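Local structure of alkane monooxygenase (Geobacillus thermodenitrificans, 3B9O) at residues E27-R32 and L36-E41; E306-H311 and D345-K350. The protein is a luciferase-like, flavin-dependent monooxygenase with a TIM-barrel fold, modelled with flavin mononucleotide bound in its pocket. All coordinates share one frame; numbering follows the deposited sequence.

Interaction 1: E27-R32 and L36-E41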
loop_
_atom_site.group_PDB
_atom_site.type_symbol
_atom_site.label_atom_id
_atom_site.label_comp_id
_atom_site.label_asym_id
_atom_site.label_seq_id
_atom_site.Cartn_x
_atom_site.Cartn_y
_atom_site.Cartn_z
ATOM N N GLU A 27 17.153 -19.358 -2.205
ATOM C CA GLU A 27 15.796 -19.766 -1.890
ATOM C C GLU A 27 14.752 -18.825 -2.510
ATOM O O GLU A 27 13.577 -19.121 -2.478
ATOM C CB GLU A 27 15.597 -19.875 -0.369
ATOM C CG GLU A 27 16.295 -21.081 0.292
ATOM C CD GLU A 27 15.746 -22.437 -0.166
ATOM O OE1 GLU A 27 16.484 -23.170 -0.864
ATOM O OE2 GLU A 27 14.576 -22.773 0.156
ATOM N N ASN A 28 15.205 -17.735 -3.119
ATOM C CA ASN A 28 14.340 -16.637 -3.526
ATOM C C ASN A 28 13.663 -16.891 -4.860
ATOM O O ASN A 28 14.114 -17.702 -5.661
ATOM C CB ASN A 28 15.179 -15.338 -3.585
ATOM C CG ASN A 28 14.400 -14.109 -3.142
ATOM O OD1 ASN A 28 14.979 -13.047 -2.830
ATOM N ND2 ASN A 28 13.103 -14.241 -3.101
ATOM N N GLN A 29 12.568 -16.184 -5.091
ATOM C CA GLN A 29 11.745 -16.356 -6.272
ATOM C C GLN A 29 11.388 -15.028 -6.963
ATOM O O GLN A 29 10.416 -14.997 -7.710
ATOM C CB GLN A 29 10.481 -17.135 -5.880
ATOM C CG GLN A 29 10.777 -18.610 -5.679
ATOM C CD GLN A 29 9.560 -19.460 -5.403
ATOM O OE1 GLN A 29 9.699 -20.544 -4.845
ATOM N NE2 GLN A 29 8.373 -18.992 -5.793
ATOM N N ARG A 30 12.156 -13.962 -6.697
ATOM C CA ARG A 30 11.965 -12.640 -7.308
ATOM C C ARG A 30 11.990 -12.639 -8.837
ATOM O O ARG A 30 11.308 -11.823 -9.449
ATOM C CB ARG A 30 13.024 -11.612 -6.842
ATOM C CG ARG A 30 13.005 -11.278 -5.353
ATOM C CD ARG A 30 11.599 -11.109 -4.796
ATOM N NE ARG A 30 10.782 -10.089 -5.466
ATOM C CZ ARG A 30 9.490 -9.866 -5.200
ATOM N NH1 ARG A 30 8.854 -10.591 -4.274
ATOM N NH2 ARG A 30 8.814 -8.931 -5.892
ATOM N N HIS A 31 12.802 -13.525 -9.423
ATOM C CA HIS A 31 12.854 -13.706 -10.877
ATOM C C HIS A 31 11.544 -14.272 -11.434
ATOM O O HIS A 31 11.361 -14.249 -12.645
ATOM C CB HIS A 31 14.057 -14.592 -11.280
ATOM C CG HIS A 31 14.109 -15.885 -10.517
ATOM N ND1 HIS A 31 13.777 -17.097 -11.077
ATOM C CD2 HIS A 31 14.352 -16.134 -9.206
ATOM C CE1 HIS A 31 13.828 -18.042 -10.151
ATOM N NE2 HIS A 31 14.156 -17.476 -9.009
ATOM N N ARG A 32 10.651 -14.780 -10.568
ATOM C CA ARG A 32 9.312 -15.252 -10.984
ATOM C C ARG A 32 8.273 -14.130 -11.137
ATOM O O ARG A 32 7.106 -14.401 -11.425
ATOM C CB ARG A 32 8.759 -16.311 -10.011
ATOM C CG ARG A 32 9.653 -17.567 -9.916
ATOM C CD ARG A 32 8.944 -18.671 -9.185
ATOM N NE ARG A 32 7.750 -19.171 -9.905
ATOM C CZ ARG A 32 6.667 -19.679 -9.307
ATOM N NH1 ARG A 32 6.617 -19.762 -8.005
ATOM N NH2 ARG A 32 5.631 -20.118 -10.008
ATOM N N LEU A 36 2.870 -15.580 -14.143
ATOM C CA LEU A 36 1.518 -15.447 -13.610
ATOM C C LEU A 36 1.284 -16.432 -12.453
ATOM O O LEU A 36 0.698 -16.092 -11.431
ATOM C CB LEU A 36 0.507 -15.622 -14.746
ATOM C CG LEU A 36 -0.990 -15.499 -14.385
ATOM C CD1 LEU A 36 -1.223 -14.151 -13.678
ATOM C CD2 LEU A 36 -1.832 -15.621 -15.673
ATOM N N ASN A 37 1.779 -17.655 -12.614
ATOM C CA ASN A 37 1.696 -18.645 -11.555
ATOM C C ASN A 37 2.304 -18.263 -10.212
ATOM O O ASN A 37 1.829 -18.743 -9.198
ATOM C CB ASN A 37 2.218 -20.028 -11.996
ATOM C CG ASN A 37 1.410 -20.627 -13.132
ATOM O OD1 ASN A 37 0.197 -20.442 -13.240
ATOM N ND2 ASN A 37 2.096 -21.376 -13.993
ATOM N N TYR A 38 3.353 -17.433 -10.200
ATOM C CA TYR A 38 3.907 -16.901 -8.938
ATOM C C TYR A 38 2.792 -16.159 -8.172
ATOM O O TYR A 38 2.542 -16.430 -6.984
ATOM C CB TYR A 38 5.122 -15.968 -9.175
ATOM C CG TYR A 38 5.519 -15.234 -7.896
ATOM C CD1 TYR A 38 6.286 -15.875 -6.909
ATOM C CD2 TYR A 38 5.052 -13.946 -7.637
ATOM C CE1 TYR A 38 6.596 -15.244 -5.717
ATOM C CE2 TYR A 38 5.364 -13.300 -6.443
ATOM C CZ TYR A 38 6.135 -13.951 -5.505
ATOM O OH TYR A 38 6.433 -13.311 -4.344
ATOM N N TRP A 39 2.115 -15.245 -8.872
ATOM C CA TRP A 39 1.072 -14.384 -8.271
ATOM C C TRP A 39 -0.129 -15.162 -7.749
ATOM O O TRP A 39 -0.569 -14.924 -6.629
ATOM C CB TRP A 39 0.681 -13.287 -9.268
ATOM C CG TRP A 39 1.918 -12.444 -9.559
ATOM C CD1 TRP A 39 2.740 -12.520 -10.665
ATOM C CD2 TRP A 39 2.512 -11.501 -8.669
ATOM N NE1 TRP A 39 3.794 -11.614 -10.538
ATOM C CE2 TRP A 39 3.667 -10.969 -9.326
ATOM C CE3 TRP A 39 2.126 -10.977 -7.401
ATOM C CZ2 TRP A 39 4.474 -9.975 -8.737
ATOM C CZ3 TRP A 39 2.912 -10.000 -6.808
ATOM C CH2 TRP A 39 4.087 -9.502 -7.469
ATOM N N THR A 40 -0.626 -16.107 -8.534
ATOM C CA THR A 40 -1.771 -16.922 -8.087
ATOM C C THR A 40 -1.366 -17.822 -6.897
ATOM O O THR A 40 -2.117 -17.950 -5.927
ATOM C CB THR A 40 -2.387 -17.773 -9.230
ATOM O OG1 THR A 40 -1.392 -18.639 -9.820
ATOM C CG2 THR A 40 -2.998 -16.851 -10.294
ATOM N N GLU A 41 -0.190 -18.435 -6.970
ATOM C CA GLU A 41 0.311 -19.266 -5.848
ATOM C C GLU A 41 0.485 -18.395 -4.594
ATOM O O GLU A 41 0.099 -18.790 -3.497
ATOM C CB GLU A 41 1.642 -19.884 -6.227
ATOM C CG GLU A 41 1.539 -21.120 -7.183
ATOM C CD GLU A 41 2.862 -21.404 -7.917
ATOM O OE1 GLU A 41 3.932 -20.960 -7.452
ATOM O OE2 GLU A 41 2.806 -22.060 -8.989
#
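Two torsions bring Tyr38 and Arg32 together: Tyr38 holds CG opposite its backbone N (chi1 170°), sending the phenol from helix 36-48 toward the preceding loop, while Arg32 turns at chi3 (65°) and lays its guanidinium over the helix backbone. One face of that group rests above Tyr38 CA. Nearer the main chain Arg32 CB packs on Tyr38 CB at 3.7 Å, and Arg32 O lies 3.4 Å from Tyr38 CB. At its far end the guanidinium forms a salt bridge to Glu41, and both terminal nitrogens seize a single oxygen. Arg32 NH1 reaches Glu41 OE1 at 3.0 Å, the straighter bond at 156°, and Arg32 NH2 meets Glu41 OE1 at 3.2 Å. The oxygen sits in the guanidinium plane and is approached on its syn side, although the carboxylate itself is twisted against the guanidinium. Asp35 also pairs with Arg32 NH2, so two acids probably share one positive charge. Deeper in, the folded chain of Arg30 places NH1 3.6 Å from Tyr38 OH, with the guanidinium and phenol planes nearly perpendicular. Glu11 serves both, taking a hydrogen bond from the phenol and forming a salt bridge with Arg30, whose NE is bonded to Val15 O. The contact thus folds a beta-alpha loop of the TIM barrel, leading out of strand 6-12, against the start of the helix that follows it.

Interaction 2: E306-H311 and D345-K350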
loop_
_atom_site.group_PDB
_atom_site.type_symbol
_atom_site.label_atom_id
_atom_site.label_comp_id
_atom_site.label_asym_id
_atom_site.label_seq_id
_atom_site.Cartn_x
_atom_site.Cartn_y
_atom_site.Cartn_z
ATOM N N GLU A 306 24.931 -1.121 -2.293
ATOM C CA GLU A 306 24.789 -0.304 -3.487
ATOM C C GLU A 306 23.322 -0.195 -3.976
ATOM O O GLU A 306 22.853 0.882 -4.360
ATOM C CB GLU A 306 25.721 -0.857 -4.572
ATOM C CG GLU A 306 26.264 0.196 -5.517
ATOM C CD GLU A 306 27.348 1.127 -4.920
ATOM O OE1 GLU A 306 27.648 2.146 -5.558
ATOM O OE2 GLU A 306 27.888 0.878 -3.839
ATOM N N GLY A 307 22.602 -1.311 -3.925
ATOM C CA GLY A 307 21.173 -1.308 -4.206
ATOM C C GLY A 307 20.407 -0.425 -3.243
ATOM O O GLY A 307 19.600 0.408 -3.661
ATOM N N HIS A 308 20.709 -0.558 -1.947
ATOM C CA HIS A 308 20.112 0.373 -0.973
ATOM C C HIS A 308 20.447 1.829 -1.177
ATOM O O HIS A 308 19.587 2.667 -1.022
ATOM C CB HIS A 308 20.398 -0.059 0.451
ATOM C CG HIS A 308 19.824 -1.401 0.752
ATOM N ND1 HIS A 308 18.503 -1.576 1.076
ATOM C CD2 HIS A 308 20.368 -2.637 0.693
ATOM C CE1 HIS A 308 18.263 -2.859 1.258
ATOM N NE2 HIS A 308 19.379 -3.525 1.028
ATOM N N LEU A 309 21.685 2.137 -1.559
ATOM C CA LEU A 309 22.005 3.534 -1.888
ATOM C C LEU A 309 21.144 4.069 -3.026
ATOM O O LEU A 309 20.689 5.223 -2.989
ATOM C CB LEU A 309 23.500 3.691 -2.212
ATOM C CG LEU A 309 24.608 4.092 -1.226
ATOM C CD1 LEU A 309 24.199 4.392 0.188
ATOM C CD2 LEU A 309 25.756 3.098 -1.310
ATOM N N ALA A 310 20.926 3.247 -4.050
ATOM C CA ALA A 310 20.080 3.641 -5.183
ATOM C C ALA A 310 18.651 3.936 -4.712
ATOM O O ALA A 310 18.060 4.959 -5.100
ATOM C CB ALA A 310 20.093 2.551 -6.301
ATOM N N HIS A 311 18.135 3.071 -3.837
ATOM C CA HIS A 311 16.760 3.212 -3.325
ATOM C C HIS A 311 16.615 4.482 -2.510
ATOM O O HIS A 311 15.673 5.243 -2.683
ATOM C CB HIS A 311 16.397 2.004 -2.457
ATOM C CG HIS A 311 14.939 1.895 -2.158
ATOM N ND1 HIS A 311 14.336 0.709 -1.801
ATOM C CD2 HIS A 311 13.949 2.820 -2.190
ATOM C CE1 HIS A 311 13.045 0.911 -1.607
ATOM N NE2 HIS A 311 12.781 2.178 -1.856
ATOM N N ASP A 345 18.351 -4.046 9.869
ATOM C CA ASP A 345 17.386 -3.284 10.662
ATOM C C ASP A 345 17.571 -1.760 10.564
ATOM O O ASP A 345 17.085 -1.011 11.421
ATOM C CB ASP A 345 17.371 -3.753 12.129
ATOM C CG ASP A 345 18.642 -3.391 12.895
ATOM O OD1 ASP A 345 19.744 -3.286 12.294
ATOM O OD2 ASP A 345 18.516 -3.221 14.129
ATOM N N GLY A 346 18.260 -1.307 9.521
ATOM C CA GLY A 346 18.491 0.123 9.328
ATOM C C GLY A 346 17.368 0.858 8.596
ATOM O O GLY A 346 17.413 2.097 8.468
ATOM N N LYS A 347 16.367 0.103 8.115
ATOM C CA LYS A 347 15.252 0.669 7.349
ATOM C C LYS A 347 14.232 1.340 8.283
ATOM O O LYS A 347 14.380 1.274 9.499
ATOM C CB LYS A 347 14.606 -0.418 6.485
ATOM C CG LYS A 347 15.502 -0.925 5.350
ATOM C CD LYS A 347 15.197 -0.237 4.011
ATOM C CE LYS A 347 16.357 -0.384 3.006
ATOM N NZ LYS A 347 16.092 0.291 1.678
ATOM N N TRP A 348 13.204 1.989 7.731
ATOM C CA TRP A 348 12.238 2.687 8.592
ATOM C C TRP A 348 11.074 1.803 9.109
ATOM O O TRP A 348 10.025 2.327 9.515
ATOM C CB TRP A 348 11.753 4.008 7.965
ATOM C CG TRP A 348 11.450 5.119 9.022
ATOM C CD1 TRP A 348 11.901 5.167 10.338
ATOM C CD2 TRP A 348 10.677 6.325 8.826
ATOM N NE1 TRP A 348 11.432 6.314 10.961
ATOM C CE2 TRP A 348 10.688 7.042 10.062
ATOM C CE3 TRP A 348 9.966 6.862 7.736
ATOM C CZ2 TRP A 348 10.016 8.268 10.234
ATOM C CZ3 TRP A 348 9.297 8.083 7.906
ATOM C CH2 TRP A 348 9.333 8.774 9.153
ATOM N N PHE A 349 11.288 0.478 9.082
ATOM C CA PHE A 349 10.375 -0.530 9.637
ATOM C C PHE A 349 11.014 -1.306 10.780
ATOM O O PHE A 349 12.211 -1.592 10.773
ATOM C CB PHE A 349 9.962 -1.538 8.548
ATOM C CG PHE A 349 9.344 -0.900 7.338
ATOM C CD1 PHE A 349 8.227 -0.046 7.466
ATOM C CD2 PHE A 349 9.873 -1.117 6.076
ATOM C CE1 PHE A 349 7.632 0.573 6.348
ATOM C CE2 PHE A 349 9.270 -0.503 4.935
ATOM C CZ PHE A 349 8.149 0.340 5.086
ATOM N N LYS A 350 10.201 -1.671 11.751
ATOM C CA LYS A 350 10.595 -2.624 12.780
ATOM C C LYS A 350 11.135 -3.948 12.169
ATOM O O LYS A 350 10.539 -4.536 11.254
ATOM C CB LYS A 350 9.400 -2.891 13.721
ATOM C CG LYS A 350 9.584 -4.008 14.747
ATOM C CD LYS A 350 10.430 -3.551 15.880
ATOM C CE LYS A 350 10.424 -4.521 17.061
ATOM N NZ LYS A 350 11.117 -3.812 18.212
#
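Lys347 bridges to His308, joining residues 306-311 of helix 305-316 to residues 345-350 in the loop before strand 350-354, with His311 standing beside them. The backbones stay well apart, the CA atoms of His308 and Lys347 being 9.6 Å from each other, and it is the length of the lysine that spans the gap. Its chain turns at chi2 (-97°) and then runs straight to the ammonium, which arrives at the edge of the His308 ring, near the ring plane. Lys347 NZ lies 3.1 Å from His308 ND1 in a weak hydrogen bond. The weakness fits the approach: Lys347 CE is also 3.1 Å from His308 ND1, so the end of the chain comes alongside the nitrogen instead of pointing squarely at it. Lys347 CE further touches His308 CE1 at 3.6 Å.

In this TIM barrel both segments belong to the long excursion between strands 276-285 and 350-354, where helix 334-341 touches His308 through Met341 and helix 305-316 brings the His311 side chain to about 8 Å from the flavin mononucleotide. One helical turn on from His308, His311 faces the same loop, and its ND1 stands 3.9 Å from Lys347 NZ, a looser approach. The imidazoles have aromatic neighbours as well: Trp303 stacks on His308, and His20 meets both histidines. On the loop side, Lys249 NZ donates to the backbone oxygens of Asp345 and Lys347.

In the fold
Interaction 1 closes early in the chain and interaction 2 opens some 265 residues later, a series in which each belongs to a connection rising from the same barrel. The first lies between strand 6-12 and helix 36-48, the second in the excursion after strand 276-285. Their centres are 23 Å apart and their nearest atoms about 11 Å, so they do not touch. The loop of interaction 1 nevertheless links them, since His20, upstream of residues 27-32, packs on the histidines of interaction 2. Bound flavin mononucleotide lies about 12 Å from the Arg30 side chain and about 8 Å from that of His311, placing both contacts in the outer surroundings of the cofactor.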